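Local structure of inositol 2-dehydrogenase/D-chiro-inositol 3-dehydrogenase (4MIY) at the interface of chains A and B. The protein oxidises myo-inositol to 2-keto-myo-inositol and D-chiro-inositol to 1-keto-D-chiro-inositol, passing the hydride to NAD. Sequence-based numbering; all coordinates share one arbitrary frame. Chains: chain A/B, Inositol 2-dehydrogenase/D-chiro-inositol 3-dehydrogenase.

The interface of chains A and B. Residues chain A 145, 246-249; chain B 259-261.
A:Glu248 and B:Arg261 pair main chain to main chain, as a narrow antiparallel pair in which strand 248-250 of one subunit runs beside strand 259-262 of the other. B:Arg261 N gives a nearly straight hydrogen bond to A:Glu248 O at 2.9 Å (171° at H). In return A:Glu248 N bonds to B:Arg261 O at 3.0 Å. The two bonds close a ring between the same two residues and set the register that brings A:Leu249 opposite B:Leu260.

The tight apolar part lies on one face of this pairing. B:Leu260 holds CG anti to its backbone N (chi1 175°), which carries methyl CD1 over to chain A, where it meets A:Ile145 CG2 at 3.6 Å and A:Leu249 CD2 at 3.7 Å. The B:Leu260 and A:Ile145 side chains lie alongside each other, pointing opposite ways, whereas A:Leu249 crosses B:Leu260 at a slant.

On the other face the fit is loose. The extended arms of A:Glu248 and B:Arg261 cross, and carboxylate oxygen OE1 of A:Glu248 lies 3.6 Å from the aliphatic CD of B:Arg261. The same OE1 stays 4.1 Å from guanidinium NE of B:Arg261, with the carboxylate and guanidinium planes 32° apart; the opposite charges may attract each other weakly, but no salt bridge forms.

Both strands lie in the C-terminal alpha/beta part of the chain, at the end of the subunit remote from the N-terminal Rossmann fold. Strand 259-262, part of an arm with strand 265-269, reaches from chain B to strand 248-250 at the edge of chain A's sheet, and the two-fold twin returns the exchange. Such swapped arms suggest a genuine oligomer contact within the four-chain deposited assembly, which the structure alone does not prove.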
# COMPACT_ATOMS: atom_id res chain seq x y z
N ILE A 145 -13.71 0.79 16.22
CA ILE A 145 -12.46 0.87 16.95
C ILE A 145 -12.62 1.35 18.40
O ILE A 145 -11.66 1.66 19.07
CB ILE A 145 -11.37 1.71 16.24
CG1 ILE A 145 -11.72 3.19 16.23
CG2 ILE A 145 -11.11 1.16 14.87
CD1 ILE A 145 -10.66 4.07 15.68
N THR A 246 -9.74 -0.21 20.41
CA THR A 246 -9.63 -1.55 19.88
C THR A 246 -9.10 -1.63 18.47
O THR A 246 -9.01 -2.69 17.90
CB THR A 246 -10.97 -2.28 19.93
OG1 THR A 246 -11.87 -1.69 19.00
CG2 THR A 246 -11.57 -2.24 21.33
N GLY A 247 -8.75 -0.48 17.91
CA GLY A 247 -8.15 -0.45 16.61
C GLY A 247 -7.80 0.96 16.20
O GLY A 247 -7.87 1.84 16.98
N GLU A 248 -7.42 1.12 14.94
CA GLU A 248 -7.08 2.41 14.39
C GLU A 248 -7.73 2.65 13.02
O GLU A 248 -8.01 1.73 12.32
CB GLU A 248 -5.55 2.58 14.24
CG GLU A 248 -4.72 2.36 15.47
CD GLU A 248 -3.22 2.61 15.25
OE1 GLU A 248 -2.82 2.83 14.12
OE2 GLU A 248 -2.48 2.57 16.23
N LEU A 249 -7.92 3.91 12.69
CA LEU A 249 -8.37 4.33 11.38
C LEU A 249 -7.49 5.40 10.82
O LEU A 249 -7.14 6.29 11.51
CB LEU A 249 -9.81 4.86 11.43
CG LEU A 249 -10.92 3.84 11.67
CD1 LEU A 249 -12.21 4.46 12.26
CD2 LEU A 249 -11.22 3.10 10.41
N ILE B 259 -8.34 3.19 6.00
CA ILE B 259 -7.61 2.02 6.40
C ILE B 259 -7.94 1.69 7.84
O ILE B 259 -7.76 2.48 8.71
CB ILE B 259 -6.10 2.21 6.24
CG1 ILE B 259 -5.79 2.58 4.80
CG2 ILE B 259 -5.37 0.98 6.66
CD1 ILE B 259 -4.42 3.00 4.59
N LEU B 260 -8.44 0.49 8.05
CA LEU B 260 -8.81 -0.02 9.35
C LEU B 260 -7.80 -1.03 9.85
O LEU B 260 -7.55 -1.98 9.20
CB LEU B 260 -10.19 -0.68 9.28
CG LEU B 260 -10.66 -1.38 10.55
CD1 LEU B 260 -10.93 -0.39 11.60
CD2 LEU B 260 -11.89 -2.16 10.33
N ARG B 261 -7.28 -0.79 11.04
CA ARG B 261 -6.50 -1.75 11.77
C ARG B 261 -7.35 -2.33 12.88
O ARG B 261 -7.74 -1.63 13.76
CB ARG B 261 -5.24 -1.13 12.35
CG ARG B 261 -4.09 -0.98 11.40
CD ARG B 261 -3.17 0.08 11.88
NE ARG B 261 -1.91 0.03 11.23
CZ ARG B 261 -1.64 0.62 10.08
NH1 ARG B 261 -2.56 1.30 9.44
NH2 ARG B 261 -0.43 0.52 9.58